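Local coordinates for protein lipolytic enzyme, g-d-s-l (PDB 2W47) that is the family 6 carbohydrate-binding module of a GDSL lipolytic enzyme, a beta-sandwich domain that binds a calcium ion, at residues R71-F85 with A97-R111. Numbering follows the deposited sequence.
Sequences RITVNGNIVKPSMDF and AGIVANLNQGNNVIR
Met-83 and Ile-99 meet between the two sheets, along one edge of a beta-sandwich, the jelly-roll fold of family 6 carbohydrate-binding modules: Met-83 lies on strand 77-83 of one sheet, Ile-99 on edge strand 95-103 of the other. From CB the Met-83 chain runs extended, CG anti to the backbone N (chi1 -177°), which carries its sulfur to the opposite sheet. SD rests on Ile-99 CG2 at 3.8 Å, and the tip, CE, reaches Ala-97 O at 3.4 Å and touches the Ala-97 methyl, which also touches Phe-85 CE1 at 3.7 Å. The CG1-CD1 branch of Ile-99 leaves at about a right angle to CG2; CD1 lies 3.8 Å from Val-79 CG2 and meets Ile-72 CG2. A classic beta bulge sets Val-79 and Lys-80 opposite Ile-72, whose O accepts from Val-79 N and, weakly, from Lys-80 N. Further along, Val-74 CG1 meets Leu-103 CD2 at 4.0 Å, the side chains crossing almost perpendicularly.

Within the first sheet, strand 71-74 pairs antiparallel with 106-111. Thr-73 and Arg-111 form a hydrogen-bonded pair, Thr-73 N to Arg-111 O 2.9 Å, and their side chains run side by side on the face turned from the core; the Arg-111 guanidinium continues to a salt bridge with Glu-43. Val-74 and Ile-110 form the next, non-hydrogen-bonded pair, pointing inward. A type I' turn from Val-74 to Asn-77 links strand 70-74 to strand 77-83, its hairpin partner. Val-109 O accepts hydrogen bonds from Asn-75 N (2.8 Å) and from a water that also bonds Thr-73 OG1 and accepts from Gly-76 N at 3.0 Å.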
# COMPACT_ATOMS: atom_id res chain seq x y z
N ARG A 71 -6.42 -5.56 4.33
CA ARG A 71 -6.12 -5.55 5.75
C ARG A 71 -4.71 -5.00 5.93
O ARG A 71 -3.76 -5.54 5.36
CB ARG A 71 -6.20 -6.98 6.27
CG ARG A 71 -6.40 -7.14 7.77
CD ARG A 71 -6.48 -8.61 8.19
NE ARG A 71 -7.56 -9.32 7.50
CZ ARG A 71 -7.38 -10.17 6.48
NH1 ARG A 71 -8.43 -10.75 5.93
NH2 ARG A 71 -6.17 -10.42 6.01
N ILE A 72 -4.58 -3.93 6.70
CA ILE A 72 -3.28 -3.29 6.91
C ILE A 72 -2.75 -3.63 8.28
O ILE A 72 -3.43 -3.42 9.30
CB ILE A 72 -3.37 -1.75 6.74
CG1 ILE A 72 -4.19 -1.37 5.50
CG2 ILE A 72 -1.96 -1.14 6.73
CD1 ILE A 72 -3.68 -1.95 4.18
N THR A 73 -1.53 -4.14 8.30
CA THR A 73 -0.86 -4.47 9.55
C THR A 73 0.46 -3.71 9.69
O THR A 73 1.15 -3.47 8.70
CB THR A 73 -0.62 -5.99 9.71
OG1 THR A 73 0.09 -6.49 8.56
CG2 THR A 73 -1.92 -6.75 9.85
N VAL A 74 0.77 -3.33 10.92
CA VAL A 74 2.07 -2.75 11.25
C VAL A 74 2.67 -3.66 12.30
O VAL A 74 2.12 -3.83 13.39
CB VAL A 74 1.95 -1.31 11.81
CG1 VAL A 74 3.30 -0.79 12.30
CG2 VAL A 74 1.37 -0.39 10.76
N ASN A 75 3.78 -4.31 11.95
CA ASN A 75 4.42 -5.28 12.83
C ASN A 75 3.45 -6.40 13.23
O ASN A 75 3.52 -6.96 14.33
CB ASN A 75 5.04 -4.56 14.04
CG ASN A 75 5.92 -3.39 13.63
OD1 ASN A 75 5.78 -2.25 14.12
ND2 ASN A 75 6.81 -3.65 12.69
N GLY A 76 2.54 -6.74 12.31
CA GLY A 76 1.56 -7.80 12.54
C GLY A 76 0.32 -7.35 13.30
O GLY A 76 -0.63 -8.12 13.45
N ASN A 77 0.33 -6.11 13.77
CA ASN A 77 -0.84 -5.55 14.45
C ASN A 77 -1.79 -4.98 13.42
O ASN A 77 -1.38 -4.22 12.56
CB ASN A 77 -0.39 -4.46 15.41
CG ASN A 77 0.55 -4.99 16.46
OD1 ASN A 77 1.78 -4.87 16.34
ND2 ASN A 77 0.00 -5.65 17.44
N ILE A 78 -3.06 -5.36 13.51
CA ILE A 78 -4.06 -4.87 12.56
C ILE A 78 -4.38 -3.42 12.88
O ILE A 78 -4.91 -3.12 13.96
CB ILE A 78 -5.33 -5.74 12.56
CG1 ILE A 78 -4.99 -7.19 12.23
CG2 ILE A 78 -6.35 -5.19 11.54
CD1 ILE A 78 -6.14 -8.18 12.47
N VAL A 79 -4.01 -2.51 11.98
CA VAL A 79 -4.28 -1.09 12.20
C VAL A 79 -5.50 -0.64 11.41
O VAL A 79 -6.16 0.33 11.78
CB VAL A 79 -3.04 -0.19 11.94
CG1 VAL A 79 -1.90 -0.58 12.88
CG2 VAL A 79 -2.58 -0.26 10.49
N LYS A 80 -5.80 -1.34 10.32
CA LYS A 80 -7.03 -1.09 9.58
C LYS A 80 -7.54 -2.44 9.07
O LYS A 80 -6.97 -3.00 8.14
CB LYS A 80 -6.79 -0.10 8.43
CG LYS A 80 -8.05 0.41 7.72
CD LYS A 80 -8.95 1.23 8.63
CE LYS A 80 -10.29 1.54 7.95
NZ LYS A 80 -10.14 2.36 6.71
N PRO A 81 -8.59 -2.99 9.71
CA PRO A 81 -9.13 -4.27 9.28
C PRO A 81 -9.55 -4.30 7.80
O PRO A 81 -9.33 -5.31 7.13
CB PRO A 81 -10.35 -4.48 10.19
CG PRO A 81 -10.01 -3.69 11.42
CD PRO A 81 -9.30 -2.47 10.90
N SER A 82 -10.13 -3.22 7.31
CA SER A 82 -10.58 -3.18 5.92
C SER A 82 -10.43 -1.79 5.34
O SER A 82 -11.32 -0.94 5.44
CB SER A 82 -12.04 -3.65 5.82
OG SER A 82 -12.39 -3.84 4.47
N MET A 83 -9.26 -1.55 4.75
CA MET A 83 -8.94 -0.30 4.08
C MET A 83 -9.47 -0.37 2.65
O MET A 83 -9.17 -1.32 1.91
CB MET A 83 -7.43 -0.06 4.07
CG MET A 83 -7.04 1.26 3.46
SD MET A 83 -5.28 1.55 3.65
CE MET A 83 -5.12 3.06 2.72
N ASP A 84 -10.26 0.63 2.27
CA ASP A 84 -10.86 0.67 0.94
C ASP A 84 -9.89 1.11 -0.14
O ASP A 84 -9.09 2.05 0.06
CB ASP A 84 -12.08 1.61 0.94
CG ASP A 84 -13.20 1.10 1.81
OD1 ASP A 84 -13.33 -0.12 2.00
OD2 ASP A 84 -13.97 1.95 2.31
N PHE A 85 -9.99 0.42 -1.27
CA PHE A 85 -9.30 0.77 -2.49
C PHE A 85 -10.36 0.75 -3.58
O PHE A 85 -10.52 -0.22 -4.32
CB PHE A 85 -8.16 -0.20 -2.76
CG PHE A 85 -7.04 -0.06 -1.76
CD1 PHE A 85 -5.98 0.81 -2.02
CD2 PHE A 85 -7.08 -0.74 -0.55
CE1 PHE A 85 -4.96 0.97 -1.09
CE2 PHE A 85 -6.07 -0.59 0.38
CZ PHE A 85 -5.00 0.27 0.10
N ALA A 97 -4.76 6.22 -1.65
CA ALA A 97 -5.53 5.82 -0.47
C ALA A 97 -4.56 5.76 0.68
O ALA A 97 -3.49 5.15 0.58
CB ALA A 97 -6.21 4.47 -0.68
N GLY A 98 -4.91 6.42 1.78
CA GLY A 98 -3.99 6.58 2.88
C GLY A 98 -4.60 6.37 4.25
O GLY A 98 -5.82 6.45 4.42
N ILE A 99 -3.73 6.07 5.20
CA ILE A 99 -4.08 6.04 6.62
C ILE A 99 -2.98 6.73 7.40
O ILE A 99 -1.87 6.92 6.89
CB ILE A 99 -4.29 4.60 7.18
CG1 ILE A 99 -3.03 3.74 7.01
CG2 ILE A 99 -5.53 3.94 6.58
CD1 ILE A 99 -3.06 2.45 7.81
N VAL A 100 -3.29 7.11 8.63
CA VAL A 100 -2.29 7.56 9.56
C VAL A 100 -2.09 6.44 10.58
O VAL A 100 -3.06 5.86 11.06
CB VAL A 100 -2.72 8.88 10.25
CG1 VAL A 100 -1.72 9.29 11.30
CG2 VAL A 100 -2.86 9.98 9.21
N ALA A 101 -0.84 6.12 10.87
CA ALA A 101 -0.51 5.06 11.80
C ALA A 101 0.66 5.44 12.67
O ALA A 101 1.54 6.19 12.24
CB ALA A 101 -0.19 3.77 11.04
N ASN A 102 0.67 4.92 13.89
CA ASN A 102 1.80 5.10 14.78
C ASN A 102 2.90 4.12 14.43
O ASN A 102 2.66 2.91 14.31
CB ASN A 102 1.38 4.94 16.24
CG ASN A 102 0.58 6.13 16.76
OD1 ASN A 102 -0.32 5.97 17.58
ND2 ASN A 102 0.90 7.32 16.27
N LEU A 103 4.11 4.64 14.23
CA LEU A 103 5.28 3.83 13.92
C LEU A 103 6.31 3.98 15.04
O LEU A 103 6.34 5.00 15.73
CB LEU A 103 5.92 4.26 12.59
CG LEU A 103 5.06 4.21 11.32
CD1 LEU A 103 5.93 4.54 10.11
CD2 LEU A 103 4.36 2.87 11.15
N ASN A 104 7.14 2.95 15.22
CA ASN A 104 8.23 2.97 16.19
C ASN A 104 9.52 3.43 15.54
O ASN A 104 9.75 3.16 14.36
CB ASN A 104 8.45 1.57 16.78
CG ASN A 104 7.18 0.94 17.31
OD1 ASN A 104 6.53 1.48 18.21
ND2 ASN A 104 6.84 -0.22 16.78
N GLN A 105 10.38 4.10 16.29
CA GLN A 105 11.70 4.47 15.77
C GLN A 105 12.40 3.22 15.24
O GLN A 105 12.42 2.18 15.91
CB GLN A 105 12.57 5.14 16.84
CG GLN A 105 13.88 5.70 16.29
CD GLN A 105 14.67 6.50 17.31
OE1 GLN A 105 14.84 7.71 17.16
NE2 GLN A 105 15.18 5.82 18.33
N GLY A 106 12.95 3.33 14.04
CA GLY A 106 13.59 2.21 13.38
C GLY A 106 12.66 1.57 12.38
O GLY A 106 11.84 2.25 11.75
N ASN A 107 12.77 0.26 12.22
CA ASN A 107 12.00 -0.44 11.22
C ASN A 107 10.60 -0.78 11.68
O ASN A 107 10.36 -1.09 12.85
CB ASN A 107 12.68 -1.73 10.78
CG ASN A 107 12.07 -2.29 9.53
OD1 ASN A 107 12.09 -1.63 8.50
ND2 ASN A 107 11.52 -3.49 9.61
N ASN A 108 9.68 -0.70 10.72
CA ASN A 108 8.29 -1.09 10.90
C ASN A 108 7.89 -1.94 9.72
O ASN A 108 8.12 -1.57 8.57
CB ASN A 108 7.40 0.15 10.99
CG ASN A 108 7.74 1.02 12.18
OD1 ASN A 108 7.10 0.92 13.23
ND2 ASN A 108 8.75 1.87 12.02
N VAL A 109 7.31 -3.09 10.01
CA VAL A 109 6.92 -4.02 8.96
C VAL A 109 5.48 -3.71 8.56
O VAL A 109 4.56 -3.93 9.34
CB VAL A 109 7.05 -5.49 9.44
CG1 VAL A 109 6.75 -6.44 8.31
CG2 VAL A 109 8.45 -5.77 10.01
N ILE A 110 5.29 -3.16 7.36
CA ILE A 110 3.98 -2.71 6.92
C ILE A 110 3.46 -3.61 5.80
O ILE A 110 4.09 -3.71 4.76
CB ILE A 110 4.01 -1.23 6.50
CG1 ILE A 110 4.57 -0.37 7.66
CG2 ILE A 110 2.61 -0.76 6.05
CD1 ILE A 110 4.39 1.14 7.55
N ARG A 111 2.33 -4.27 6.04
CA ARG A 111 1.76 -5.21 5.09
C ARG A 111 0.33 -4.85 4.72
O ARG A 111 -0.48 -4.47 5.58
CB ARG A 111 1.82 -6.65 5.64
CG ARG A 111 1.32 -7.71 4.65
CD ARG A 111 1.24 -9.08 5.28
NE ARG A 111 2.56 -9.59 5.64
CZ ARG A 111 2.78 -10.84 6.02
NH1 ARG A 111 1.78 -11.72 6.07
NH2 ARG A 111 4.02 -11.22 6.33
O HOH W 1 2.75 -6.11 9.43